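Putative hydrolase (Bacteroides ovatus, PDB 4HBS) is a putative hydrolase built as a five-bladed beta-propeller, whose substrate and reaction remain unestablished. Local coordinates at residues Arg51-Asn56 with Arg127-Arg132; Glu261-Asp266 with His327-Phe332; Thr164-Gln169 with Thr253-Ser258; Pro104-Glu109 with Leu365-Glu370. All coordinates share one frame; numbering follows the deposited sequence.

Interaction 1 of 4, residues Arg51-Asn56 with Arg127-Arg132; sequences RSLGWN and RYYQVR
The ring of Tyr129 lies against Leu53 and the amide of Gly54. The contact joins the corner leading into strand 55-57 to the turn that precedes strand 131-132, itself paired with 116-117. Followed outward, Tyr129 CB is 3.5 Å from Leu53 CD2 and also near Gly54 N. At the base of the ring, CG keeps the same methyl as its neighbour. One rim atom, CD2, faces the Gly54 backbone, 4.0 Å from Gly54 CA, while the other, CD1, is close to both methyls of Leu53. Further out, Tyr129 CE1 approaches Leu53 CD1 at 3.8 Å, and CZ, 4.2 Å from the same methyl, makes the last ring contact. This methyl sits over one ring face in a CH-pi contact, 4.1 Å from the Tyr129 centroid and 22° off the normal. Leu53 CD2 also reaches Tyr128 CE2 at 3.7 Å. With CG placed anti to the backbone N (chi1 -171°), the Tyr128 ring comes alongside, and Tyr129 CD1 lies over the centre of one of its faces. Both tyrosines are central in a type II turn from Arg127 to Gln130. Within 51-56, Arg51 NH1 donates to Leu53 O and Trp55 O, linking the two sides of the corner at Gly54, and Arg51 NE pairs with Asp108. The contact between the segments is thus dispersive and depends on the fit of methyls to rings, while polar bonds shape the loop behind it.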
loop_
_atom_site.group_PDB
_atom_site.type_symbol
_atom_site.label_atom_id
_atom_site.label_comp_id
_atom_site.label_asym_id
_atom_site.label_seq_id
_atom_site.Cartn_x
_atom_site.Cartn_y
_atom_site.Cartn_z
ATOM N N ARG A 51 -10.114 11.223 10.869
ATOM C CA ARG A 51 -10.542 12.542 10.385
ATOM C C ARG A 51 -12.060 12.649 10.312
ATOM O O ARG A 51 -12.744 11.628 10.283
ATOM C CB ARG A 51 -9.932 12.802 9.004
ATOM C CG ARG A 51 -8.427 12.495 8.941
ATOM C CD ARG A 51 -7.714 12.948 7.676
ATOM N NE ARG A 51 -7.696 14.405 7.548
ATOM C CZ ARG A 51 -8.598 15.143 6.904
ATOM N NH1 ARG A 51 -9.621 14.569 6.284
ATOM N NH2 ARG A 51 -8.487 16.462 6.881
ATOM N N SER A 52 -12.581 13.889 10.306
ATOM C CA SER A 52 -14.017 14.163 10.282
ATOM C C SER A 52 -14.534 14.818 9.003
ATOM O O SER A 52 -15.729 14.694 8.728
ATOM C CB SER A 52 -14.378 15.061 11.453
ATOM O OG SER A 52 -14.134 14.350 12.655
ATOM N N LEU A 53 -13.687 15.568 8.268
ATOM C CA LEU A 53 -14.090 16.261 7.046
ATOM C C LEU A 53 -13.135 15.906 5.940
ATOM O O LEU A 53 -11.926 16.029 6.134
ATOM C CB LEU A 53 -14.082 17.800 7.274
ATOM C CG LEU A 53 -15.403 18.559 7.127
ATOM C CD1 LEU A 53 -15.143 20.038 6.970
ATOM C CD2 LEU A 53 -16.246 18.031 5.963
ATOM N N GLY A 54 -13.658 15.515 4.788
ATOM C CA GLY A 54 -12.821 15.113 3.661
ATOM C C GLY A 54 -12.458 13.655 3.797
ATOM O O GLY A 54 -13.311 12.869 4.220
ATOM N N TRP A 55 -11.197 13.264 3.472
ATOM C CA TRP A 55 -10.809 11.845 3.594
ATOM C C TRP A 55 -11.088 11.405 5.011
ATOM O O TRP A 55 -10.595 12.047 5.932
ATOM C CB TRP A 55 -9.326 11.612 3.251
ATOM C CG TRP A 55 -8.952 10.162 3.221
ATOM C CD1 TRP A 55 -8.847 9.364 2.123
ATOM C CD2 TRP A 55 -8.656 9.330 4.348
ATOM N NE1 TRP A 55 -8.533 8.081 2.495
ATOM C CE2 TRP A 55 -8.406 8.033 3.857
ATOM C CE3 TRP A 55 -8.671 9.530 5.740
ATOM C CZ2 TRP A 55 -8.136 6.959 4.704
ATOM C CZ3 TRP A 55 -8.424 8.461 6.567
ATOM C CH2 TRP A 55 -8.136 7.203 6.050
ATOM N N ASN A 56 -11.897 10.369 5.205
ATOM C CA ASN A 56 -12.195 9.891 6.546
ATOM C C ASN A 56 -12.232 8.329 6.633
ATOM O O ASN A 56 -12.749 7.784 7.600
ATOM C CB ASN A 56 -13.511 10.529 7.026
ATOM C CG ASN A 56 -14.728 10.166 6.212
ATOM O OD1 ASN A 56 -15.022 8.989 6.004
ATOM N ND2 ASN A 56 -15.521 11.158 5.811
ATOM N N ARG A 127 -23.339 16.778 -0.917
ATOM C CA ARG A 127 -22.007 16.554 -1.503
ATOM C C ARG A 127 -20.892 17.347 -0.827
ATOM O O ARG A 127 -19.833 17.521 -1.422
ATOM C CB ARG A 127 -22.001 16.822 -3.019
ATOM C CG ARG A 127 -23.178 16.221 -3.774
ATOM C CD ARG A 127 -23.397 14.762 -3.459
ATOM N NE ARG A 127 -24.335 14.111 -4.376
ATOM C CZ ARG A 127 -24.031 13.662 -5.592
ATOM N NH1 ARG A 127 -22.805 13.817 -6.080
ATOM N NH2 ARG A 127 -24.958 13.067 -6.338
ATOM N N TYR A 128 -21.075 17.732 0.446
ATOM C CA TYR A 128 -20.060 18.499 1.183
ATOM C C TYR A 128 -18.808 17.669 1.444
ATOM O O TYR A 128 -18.874 16.612 2.065
ATOM C CB TYR A 128 -20.632 19.004 2.504
ATOM C CG TYR A 128 -19.744 19.978 3.239
ATOM C CD1 TYR A 128 -19.380 21.190 2.663
ATOM C CD2 TYR A 128 -19.392 19.760 4.565
ATOM C CE1 TYR A 128 -18.632 22.132 3.366
ATOM C CE2 TYR A 128 -18.683 20.712 5.292
ATOM C CZ TYR A 128 -18.295 21.897 4.687
ATOM O OH TYR A 128 -17.567 22.841 5.387
ATOM N N TYR A 129 -17.673 18.150 0.931
ATOM C CA TYR A 129 -16.357 17.537 1.038
ATOM C C TYR A 129 -16.311 16.132 0.418
ATOM O O TYR A 129 -15.401 15.361 0.717
ATOM C CB TYR A 129 -15.846 17.570 2.480
ATOM C CG TYR A 129 -15.082 18.846 2.764
ATOM C CD1 TYR A 129 -15.744 20.013 3.111
ATOM C CD2 TYR A 129 -13.701 18.903 2.611
ATOM C CE1 TYR A 129 -15.048 21.195 3.357
ATOM C CE2 TYR A 129 -12.994 20.076 2.850
ATOM C CZ TYR A 129 -13.669 21.224 3.223
ATOM O OH TYR A 129 -12.982 22.400 3.466
ATOM N N GLN A 130 -17.210 15.868 -0.557
ATOM C CA GLN A 130 -17.234 14.632 -1.336
ATOM C C GLN A 130 -16.268 14.839 -2.507
ATOM O O GLN A 130 -16.053 15.979 -2.930
ATOM C CB GLN A 130 -18.656 14.308 -1.789
ATOM C CG GLN A 130 -19.525 13.859 -0.617
ATOM C CD GLN A 130 -20.794 13.184 -1.026
ATOM O OE1 GLN A 130 -20.931 12.674 -2.135
ATOM N NE2 GLN A 130 -21.764 13.179 -0.141
ATOM N N VAL A 131 -15.605 13.763 -2.952
ATOM C CA VAL A 131 -14.552 13.821 -3.959
ATOM C C VAL A 131 -14.831 12.862 -5.110
ATOM O O VAL A 131 -15.599 11.913 -4.953
ATOM C CB VAL A 131 -13.230 13.483 -3.220
ATOM C CG1 VAL A 131 -12.076 13.188 -4.172
ATOM C CG2 VAL A 131 -12.864 14.603 -2.248
ATOM N N ARG A 132 -14.225 13.150 -6.283
ATOM C CA ARG A 132 -14.291 12.319 -7.485
ATOM C C ARG A 132 -13.000 11.497 -7.627
ATOM O O ARG A 132 -11.949 11.924 -7.146
ATOM C CB ARG A 132 -14.455 13.192 -8.723
ATOM C CG ARG A 132 -15.551 14.214 -8.618
ATOM C CD ARG A 132 -15.727 14.918 -9.932
ATOM N NE ARG A 132 -16.852 15.853 -9.908
ATOM C CZ ARG A 132 -16.819 17.090 -9.418
ATOM N NH1 ARG A 132 -15.706 17.573 -8.879
ATOM N NH2 ARG A 132 -17.903 17.856 -9.461
#

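Interaction 2 of 4, residues Glu261-Asp266 with His327-Phe332; sequences EYYVAD and HPYGPF
A T-shaped pair of tyrosines, Tyr263 and Tyr329, makes a surface contact between a strand and the loop that joins strands 319-325 and 333-340. The edge of Tyr329 is turned toward the face of Tyr263, with centroids 4.9 Å apart and planes at 61°. Tyr329 CD1 leads the approach, 3.5 Å from Tyr263 CZ, and Tyr329 CE1 follows at 3.7 Å from Tyr263 OH. Nearer the backbone, Tyr329 CB lies over the same ring, 3.9 Å from Tyr263 CD2, and the carbonyl O of Tyr329 comes to 3.7 Å from Tyr263 CE2. The Tyr329 ring is brought to this place by a chi1 of 56°, which sets CG between the backbone N and the carbonyl carbon. In the five-bladed propeller, strand 260-265 belongs to the sheet spanning 227-274 and the 327-332 loop to the following sheet of 298-340, so the two rings bridge consecutive blades. Reducing Tyr263 to an alanine would probably leave the edge of Tyr329 without the aromatic face it points into and open a gap between the blades. On the adjacent strand 271-274, Phe271 and Trp273 also bring their rings to Tyr263, and Val248 is touched by both tyrosines. Within the loop, His327 CB is centred 3.7 Å above a face of the Tyr329 ring.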
loop_
_atom_site.group_PDB
_atom_site.type_symbol
_atom_site.label_atom_id
_atom_site.label_comp_id
_atom_site.label_asym_id
_atom_site.label_seq_id
_atom_site.Cartn_x
_atom_site.Cartn_y
_atom_site.Cartn_z
ATOM N N GLU A 261 12.179 -6.970 -17.970
ATOM C CA GLU A 261 12.601 -8.354 -18.138
ATOM C C GLU A 261 12.139 -9.104 -16.906
ATOM O O GLU A 261 12.135 -8.551 -15.807
ATOM C CB GLU A 261 14.088 -8.515 -18.431
ATOM C CG GLU A 261 15.024 -7.773 -17.509
ATOM C CD GLU A 261 16.488 -8.082 -17.765
ATOM O OE1 GLU A 261 16.807 -8.661 -18.830
ATOM O OE2 GLU A 261 17.318 -7.748 -16.889
ATOM N N TYR A 262 11.667 -10.328 -17.109
ATOM C CA TYR A 262 11.010 -11.145 -16.104
ATOM C C TYR A 262 11.861 -12.324 -15.690
ATOM O O TYR A 262 12.381 -13.031 -16.550
ATOM C CB TYR A 262 9.660 -11.638 -16.687
ATOM C CG TYR A 262 8.826 -10.506 -17.257
ATOM C CD1 TYR A 262 9.015 -10.064 -18.563
ATOM C CD2 TYR A 262 7.911 -9.823 -16.466
ATOM C CE1 TYR A 262 8.318 -8.967 -19.065
ATOM C CE2 TYR A 262 7.190 -8.737 -16.965
ATOM C CZ TYR A 262 7.385 -8.323 -18.273
ATOM O OH TYR A 262 6.699 -7.253 -18.797
ATOM N N TYR A 263 11.994 -12.549 -14.374
ATOM C CA TYR A 263 12.731 -13.691 -13.827
ATOM C C TYR A 263 11.749 -14.851 -13.853
ATOM O O TYR A 263 10.758 -14.846 -13.108
ATOM C CB TYR A 263 13.237 -13.362 -12.415
ATOM C CG TYR A 263 14.370 -14.211 -11.882
ATOM C CD1 TYR A 263 15.568 -14.333 -12.588
ATOM C CD2 TYR A 263 14.335 -14.712 -10.584
ATOM C CE1 TYR A 263 16.662 -15.008 -12.048
ATOM C CE2 TYR A 263 15.407 -15.423 -10.050
ATOM C CZ TYR A 263 16.581 -15.548 -10.774
ATOM O OH TYR A 263 17.644 -16.250 -10.257
ATOM N N VAL A 264 11.945 -15.770 -14.810
ATOM C CA VAL A 264 11.051 -16.898 -15.043
ATOM C C VAL A 264 11.878 -18.182 -15.051
ATOM O O VAL A 264 13.018 -18.181 -15.514
ATOM C CB VAL A 264 10.189 -16.699 -16.329
ATOM C CG1 VAL A 264 11.041 -16.402 -17.542
ATOM C CG2 VAL A 264 9.271 -17.888 -16.596
ATOM N N ALA A 265 11.287 -19.265 -14.512
ATOM C CA ALA A 265 11.925 -20.559 -14.322
ATOM C C ALA A 265 11.623 -21.548 -15.439
ATOM O O ALA A 265 10.454 -21.795 -15.748
ATOM C CB ALA A 265 11.473 -21.151 -13.002
ATOM N N ASP A 266 12.690 -22.174 -15.991
ATOM C CA ASP A 266 12.605 -23.215 -17.029
ATOM C C ASP A 266 12.002 -24.509 -16.401
ATOM O O ASP A 266 11.878 -24.574 -15.166
ATOM C CB ASP A 266 14.020 -23.480 -17.620
ATOM N N HIS A 327 19.880 -11.529 -2.701
ATOM C CA HIS A 327 19.533 -10.774 -3.922
ATOM C C HIS A 327 18.091 -10.273 -3.879
ATOM O O HIS A 327 17.254 -10.909 -3.226
ATOM C CB HIS A 327 19.696 -11.681 -5.149
ATOM C CG HIS A 327 21.086 -12.128 -5.349
ATOM N ND1 HIS A 327 21.984 -11.369 -6.058
ATOM C CD2 HIS A 327 21.717 -13.208 -4.843
ATOM C CE1 HIS A 327 23.130 -12.024 -5.990
ATOM N NE2 HIS A 327 23.011 -13.134 -5.257
ATOM N N PRO A 328 17.739 -9.218 -4.676
ATOM C CA PRO A 328 16.337 -8.747 -4.703
ATOM C C PRO A 328 15.369 -9.701 -5.418
ATOM O O PRO A 328 14.161 -9.502 -5.347
ATOM C CB PRO A 328 16.432 -7.406 -5.434
ATOM C CG PRO A 328 17.620 -7.513 -6.266
ATOM C CD PRO A 328 18.592 -8.401 -5.565
ATOM N N TYR A 329 15.908 -10.707 -6.115
ATOM C CA TYR A 329 15.183 -11.767 -6.832
ATOM C C TYR A 329 15.498 -13.177 -6.296
ATOM O O TYR A 329 14.827 -14.148 -6.669
ATOM C CB TYR A 329 15.602 -11.738 -8.329
ATOM C CG TYR A 329 17.099 -11.866 -8.547
ATOM C CD1 TYR A 329 17.726 -13.110 -8.524
ATOM C CD2 TYR A 329 17.899 -10.740 -8.705
ATOM C CE1 TYR A 329 19.107 -13.228 -8.660
ATOM C CE2 TYR A 329 19.279 -10.847 -8.866
ATOM C CZ TYR A 329 19.883 -12.094 -8.830
ATOM O OH TYR A 329 21.247 -12.224 -8.970
ATOM N N GLY A 330 16.564 -13.286 -5.502
ATOM C CA GLY A 330 17.155 -14.544 -5.085
ATOM C C GLY A 330 16.225 -15.372 -4.271
ATOM O O GLY A 330 15.129 -14.918 -3.916
ATOM N N PRO A 331 16.633 -16.600 -3.950
ATOM C CA PRO A 331 15.768 -17.432 -3.118
ATOM C C PRO A 331 15.497 -16.750 -1.776
ATOM O O PRO A 331 16.426 -16.566 -0.986
ATOM C CB PRO A 331 16.559 -18.746 -2.971
ATOM C CG PRO A 331 17.954 -18.392 -3.264
ATOM C CD PRO A 331 17.898 -17.280 -4.271
ATOM N N PHE A 332 14.259 -16.256 -1.584
ATOM C CA PHE A 332 13.853 -15.695 -0.300
ATOM C C PHE A 332 13.601 -16.918 0.562
ATOM O O PHE A 332 12.904 -17.842 0.132
ATOM C CB PHE A 332 12.653 -14.728 -0.398
ATOM C CG PHE A 332 13.098 -13.322 -0.756
ATOM C CD1 PHE A 332 13.502 -12.428 0.230
ATOM C CD2 PHE A 332 13.214 -12.929 -2.083
ATOM C CE1 PHE A 332 13.970 -11.153 -0.108
ATOM C CE2 PHE A 332 13.666 -11.648 -2.414
ATOM C CZ PHE A 332 14.038 -10.770 -1.424
#

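Interaction 3 of 4, residues Thr164-Gln169 with Thr253-Ser258; sequences TIYNNQ and TRDLGS
Tyr166 lays one face of its ring over Asp255, whose CB is 3.7 Å from the ring centroid, a CH-pi contact 22° off the normal. The carboxylate continues the overlap: Asp255 CG is 3.4 Å from Tyr166 CE2, and the ring and carboxylate planes are stacked, only 24° apart. A chi1 of -180°, which turns CG away from the backbone N, carries Tyr166 across to the 253-258 loop, where its CD1 also lies 3.5 Å from Arg254 O. Asn167 CG covers the opposite ring face. Beside the stack, Thr164 CG2 meets Leu256 CB at 4.2 Å. The hairpin turn after strand 156-165 abuts a loop of the next blade. Asp255 OD1 accepts from Gly257 N at 3.0 Å in an Asx turn within its own loop, and from Gln171 NE2 on strand 169-178 of the facing blade. Replacing Tyr166 by an alanine is likely to uncover the flat side of this carboxylate and leave the Arg254-Asp255 backbone without its aromatic cover. Since the ring covers that flat side, OD1 is left to bond Gly257 and Gln171; the Tyr166 and Thr164 contacts are dispersive, while the Gln171 amide adds hydrogen bonds to Asp255 OD1 and Leu256 N across the same blade junction.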
loop_
_atom_site.group_PDB
_atom_site.type_symbol
_atom_site.label_atom_id
_atom_site.label_comp_id
_atom_site.label_asym_id
_atom_site.label_seq_id
_atom_site.Cartn_x
_atom_site.Cartn_y
_atom_site.Cartn_z
ATOM N N THR A 164 8.185 5.548 -8.103
ATOM C CA THR A 164 9.597 5.911 -7.949
ATOM C C THR A 164 9.823 7.309 -8.473
ATOM O O THR A 164 8.986 7.835 -9.212
ATOM C CB THR A 164 10.528 4.911 -8.693
ATOM O OG1 THR A 164 11.893 5.228 -8.408
ATOM C CG2 THR A 164 10.303 4.887 -10.222
ATOM N N ILE A 165 10.982 7.897 -8.115
ATOM C CA ILE A 165 11.398 9.209 -8.593
ATOM C C ILE A 165 12.449 9.002 -9.682
ATOM O O ILE A 165 13.397 8.227 -9.504
ATOM C CB ILE A 165 11.936 10.120 -7.450
ATOM C CG1 ILE A 165 11.021 10.089 -6.181
ATOM C CG2 ILE A 165 12.128 11.546 -7.954
ATOM C CD1 ILE A 165 9.657 10.675 -6.354
ATOM N N TYR A 166 12.256 9.671 -10.816
ATOM C CA TYR A 166 13.180 9.633 -11.944
ATOM C C TYR A 166 13.140 11.004 -12.622
ATOM O O TYR A 166 12.050 11.451 -12.993
ATOM C CB TYR A 166 12.801 8.503 -12.914
ATOM C CG TYR A 166 13.723 8.395 -14.111
ATOM C CD1 TYR A 166 15.031 7.944 -13.970
ATOM C CD2 TYR A 166 13.294 8.759 -15.382
ATOM C CE1 TYR A 166 15.890 7.855 -15.069
ATOM C CE2 TYR A 166 14.148 8.694 -16.483
ATOM C CZ TYR A 166 15.454 8.258 -16.321
ATOM O OH TYR A 166 16.299 8.141 -17.412
ATOM N N ASN A 167 14.315 11.691 -12.731
ATOM C CA ASN A 167 14.473 13.019 -13.349
ATOM C C ASN A 167 13.526 14.051 -12.701
ATOM O O ASN A 167 12.768 14.730 -13.402
ATOM C CB ASN A 167 14.268 12.953 -14.893
ATOM C CG ASN A 167 15.460 12.430 -15.674
ATOM O OD1 ASN A 167 16.538 12.127 -15.127
ATOM N ND2 ASN A 167 15.305 12.361 -16.994
ATOM N N ASN A 168 13.597 14.162 -11.352
ATOM C CA ASN A 168 12.770 15.058 -10.511
ATOM C C ASN A 168 11.281 15.026 -10.948
ATOM O O ASN A 168 10.642 16.065 -11.188
ATOM C CB ASN A 168 13.326 16.505 -10.494
ATOM C CG ASN A 168 12.825 17.333 -9.299
ATOM O OD1 ASN A 168 12.836 16.874 -8.131
ATOM N ND2 ASN A 168 12.375 18.569 -9.553
ATOM N N GLN A 169 10.766 13.804 -11.084
ATOM C CA GLN A 169 9.388 13.514 -11.467
ATOM C C GLN A 169 9.040 12.192 -10.890
ATOM O O GLN A 169 9.899 11.303 -10.897
ATOM C CB GLN A 169 9.217 13.469 -12.997
ATOM C CG GLN A 169 9.277 14.814 -13.680
ATOM C CD GLN A 169 8.942 14.714 -15.140
ATOM O OE1 GLN A 169 9.153 13.680 -15.795
ATOM N NE2 GLN A 169 8.460 15.808 -15.699
ATOM N N THR A 253 16.837 0.306 -16.612
ATOM C CA THR A 253 17.479 1.464 -15.975
ATOM C C THR A 253 16.564 1.969 -14.837
ATOM O O THR A 253 15.564 1.313 -14.516
ATOM C CB THR A 253 17.748 2.546 -17.037
ATOM O OG1 THR A 253 16.541 3.247 -17.327
ATOM C CG2 THR A 253 18.327 1.977 -18.328
ATOM N N ARG A 254 16.888 3.140 -14.238
ATOM C CA ARG A 254 16.054 3.718 -13.168
ATOM C C ARG A 254 14.768 4.376 -13.732
ATOM O O ARG A 254 13.940 4.828 -12.942
ATOM C CB ARG A 254 16.851 4.710 -12.314
ATOM C CG ARG A 254 17.929 4.012 -11.508
ATOM C CD ARG A 254 18.616 4.935 -10.527
ATOM N NE ARG A 254 19.914 4.403 -10.089
ATOM C CZ ARG A 254 20.091 3.434 -9.186
ATOM N NH1 ARG A 254 19.044 2.852 -8.603
ATOM N NH2 ARG A 254 21.318 3.033 -8.867
ATOM N N ASP A 255 14.604 4.428 -15.088
ATOM C CA ASP A 255 13.372 4.907 -15.720
ATOM C C ASP A 255 12.346 3.770 -15.609
ATOM O O ASP A 255 12.590 2.676 -16.118
ATOM C CB ASP A 255 13.612 5.302 -17.206
ATOM C CG ASP A 255 12.477 6.069 -17.883
ATOM O OD1 ASP A 255 11.332 5.996 -17.390
ATOM O OD2 ASP A 255 12.730 6.707 -18.938
ATOM N N LEU A 256 11.218 4.003 -14.942
ATOM C CA LEU A 256 10.175 2.985 -14.816
ATOM C C LEU A 256 9.673 2.543 -16.219
ATOM O O LEU A 256 9.320 1.378 -16.398
ATOM C CB LEU A 256 9.015 3.523 -13.946
ATOM C CG LEU A 256 7.941 2.551 -13.467
ATOM C CD1 LEU A 256 8.548 1.288 -12.874
ATOM C CD2 LEU A 256 7.074 3.217 -12.434
ATOM N N GLY A 257 9.721 3.454 -17.202
ATOM C CA GLY A 257 9.336 3.166 -18.580
ATOM C C GLY A 257 10.338 2.371 -19.412
ATOM O O GLY A 257 10.066 2.114 -20.589
ATOM N N SER A 258 11.515 1.964 -18.824
ATOM C CA SER A 258 12.541 1.141 -19.501
ATOM C C SER A 258 11.994 -0.194 -19.910
ATOM O O SER A 258 10.917 -0.570 -19.455
ATOM C CB SER A 258 13.706 0.852 -18.560
ATOM O OG SER A 258 14.183 1.987 -17.876
#

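Interaction 4 of 4, residues Pro104-Glu109 with Leu365-Glu370; sequences PGEKDE and LSRTGE
Glu106 OE2 is gripped by several groups: water 1 donates to it at 2.7 Å, Tyr45 OH is hydrogen-bonded to it, and so is a glycerol that probably came from the crystallisation liquor. The same water donates to Leu365 O at 3.0 Å, making a bridge between the two loops. The other carboxylate oxygen, Glu106 OE1, forms a salt bridge with Arg367 NH1 at 3.2 Å. It arrives at the edge of the guanidinium, near its plane, yet the carboxylate itself is turned 86° to that group. Glu106 runs extended beyond CG, whereas Arg367 bends at chi3 (-98°) to bring its NH1 end round; water 1 lies above one guanidinium face, and Trp22 offers a cation-pi partner. Glu370 shapes the loop that carries Arg367. Its OE1 takes Thr368 N at 2.7 Å on the syn lone pair and Thr368 OG1 from above the carboxylate plane, while its OE2 pairs with Arg401. The contact lies at the junction of the 60-113 blade with the neighbouring one, whose sheet combines early strands (24-26, 38-42) with late ones (356-361, 371-377, 399-403), the arrangement by which many beta-propellers close their ring.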
loop_
_atom_site.group_PDB
_atom_site.type_symbol
_atom_site.label_atom_id
_atom_site.label_comp_id
_atom_site.label_asym_id
_atom_site.label_seq_id
_atom_site.Cartn_x
_atom_site.Cartn_y
_atom_site.Cartn_z
ATOM N N PRO A 104 6.443 18.106 6.062
ATOM C CA PRO A 104 6.996 17.971 7.428
ATOM C C PRO A 104 6.150 18.698 8.489
ATOM O O PRO A 104 5.724 19.829 8.238
ATOM C CB PRO A 104 8.387 18.602 7.301
ATOM C CG PRO A 104 8.729 18.465 5.865
ATOM C CD PRO A 104 7.446 18.673 5.137
ATOM N N GLY A 105 5.889 18.033 9.629
ATOM C CA GLY A 105 5.115 18.615 10.730
ATOM C C GLY A 105 4.328 17.615 11.558
ATOM O O GLY A 105 4.267 17.739 12.783
ATOM N N GLU A 106 3.689 16.638 10.883
ATOM C CA GLU A 106 2.879 15.563 11.481
ATOM C C GLU A 106 1.622 16.070 12.262
ATOM O O GLU A 106 1.173 15.429 13.226
ATOM C CB GLU A 106 3.738 14.633 12.343
ATOM C CG GLU A 106 4.696 13.810 11.517
ATOM C CD GLU A 106 5.490 12.817 12.334
ATOM O OE1 GLU A 106 5.761 13.096 13.526
ATOM O OE2 GLU A 106 5.867 11.765 11.768
ATOM N N LYS A 107 1.015 17.165 11.772
ATOM C CA LYS A 107 -0.259 17.706 12.256
ATOM C C LYS A 107 -1.266 17.508 11.076
ATOM O O LYS A 107 -0.815 17.235 9.966
ATOM C CB LYS A 107 -0.105 19.187 12.687
ATOM C CG LYS A 107 1.011 19.475 13.721
ATOM C CD LYS A 107 0.825 18.765 15.090
ATOM C CE LYS A 107 2.040 17.946 15.532
ATOM N NZ LYS A 107 1.732 17.024 16.670
ATOM N N ASP A 108 -2.596 17.602 11.290
ATOM C CA ASP A 108 -3.546 17.390 10.180
ATOM C C ASP A 108 -3.352 18.397 9.070
ATOM O O ASP A 108 -3.536 18.059 7.901
ATOM C CB ASP A 108 -5.004 17.429 10.631
ATOM C CG ASP A 108 -5.916 16.734 9.621
ATOM O OD1 ASP A 108 -6.005 15.463 9.660
ATOM O OD2 ASP A 108 -6.467 17.439 8.732
ATOM N N GLU A 109 -2.983 19.637 9.433
ATOM C CA GLU A 109 -2.673 20.703 8.474
ATOM C C GLU A 109 -1.619 20.258 7.445
ATOM O O GLU A 109 -1.578 20.823 6.354
ATOM C CB GLU A 109 -2.197 21.996 9.194
ATOM C CG GLU A 109 -1.033 21.828 10.167
ATOM C CD GLU A 109 -0.574 23.067 10.922
ATOM O OE1 GLU A 109 -1.189 24.146 10.756
ATOM O OE2 GLU A 109 0.400 22.948 11.702
ATOM N N LEU A 365 8.438 6.917 6.599
ATOM C CA LEU A 365 7.986 7.271 7.954
ATOM C C LEU A 365 8.927 6.784 9.034
ATOM O O LEU A 365 8.784 7.210 10.178
ATOM C CB LEU A 365 6.586 6.690 8.212
ATOM C CG LEU A 365 5.512 7.085 7.203
ATOM C CD1 LEU A 365 4.191 6.439 7.548
ATOM C CD2 LEU A 365 5.357 8.582 7.139
ATOM N N SER A 366 9.868 5.882 8.699
ATOM C CA SER A 366 10.814 5.331 9.662
ATOM C C SER A 366 11.726 6.441 10.202
ATOM O O SER A 366 12.403 7.132 9.419
ATOM C CB SER A 366 11.638 4.223 9.016
ATOM O OG SER A 366 12.393 3.526 9.988
ATOM N N ARG A 367 11.671 6.661 11.530
ATOM C CA ARG A 367 12.450 7.693 12.202
ATOM C C ARG A 367 13.889 7.230 12.528
ATOM O O ARG A 367 14.801 8.057 12.472
ATOM C CB ARG A 367 11.737 8.161 13.489
ATOM C CG ARG A 367 10.514 9.049 13.213
ATOM C CD ARG A 367 9.822 9.490 14.485
ATOM N NE ARG A 367 8.639 8.667 14.821
ATOM C CZ ARG A 367 7.362 9.082 14.840
ATOM N NH1 ARG A 367 7.053 10.337 14.523
ATOM N NH2 ARG A 367 6.387 8.239 15.176
ATOM N N THR A 368 14.094 5.935 12.879
ATOM C CA THR A 368 15.416 5.401 13.273
ATOM C C THR A 368 15.795 4.020 12.646
ATOM O O THR A 368 16.776 3.424 13.086
ATOM C CB THR A 368 15.448 5.245 14.802
ATOM O OG1 THR A 368 14.628 4.126 15.184
ATOM C CG2 THR A 368 15.000 6.513 15.531
ATOM N N GLY A 369 15.060 3.552 11.635
ATOM C CA GLY A 369 15.324 2.257 11.006
ATOM C C GLY A 369 14.281 1.199 11.302
ATOM O O GLY A 369 14.317 0.126 10.699
ATOM N N GLU A 370 13.333 1.497 12.235
ATOM C CA GLU A 370 12.221 0.610 12.592
ATOM C C GLU A 370 11.333 0.376 11.384
ATOM O O GLU A 370 11.320 1.207 10.478
ATOM C CB GLU A 370 11.379 1.221 13.773
ATOM C CG GLU A 370 10.480 2.435 13.475
ATOM C CD GLU A 370 11.115 3.811 13.570
ATOM O OE1 GLU A 370 12.342 3.912 13.349
ATOM O OE2 GLU A 370 10.386 4.793 13.851
HETATM O O HOH W 1 7.053 9.343 11.323
#

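From the N terminus, interaction 1 opens at 51-56 and closes at 127-132, joining the corner before strand 55-57 to the turn before strand 131-132, with the 60-113 blade lying between them in sequence. Before it closes, interaction 4 begins at 104-109, so the two cross; they touch through the salt bridge of Arg51 NE and Asp108 OD1. Interaction 4 closes only at 365-370, and the long loop between holds both others. There interaction 3 ties the 156-218 blade to the 227-274 blade, and interaction 2, opening a few residues after interaction 3 closes, ties the latter to the 298-340 blade. Interaction 4 meanwhile joins the 60-113 blade to the closing sheet.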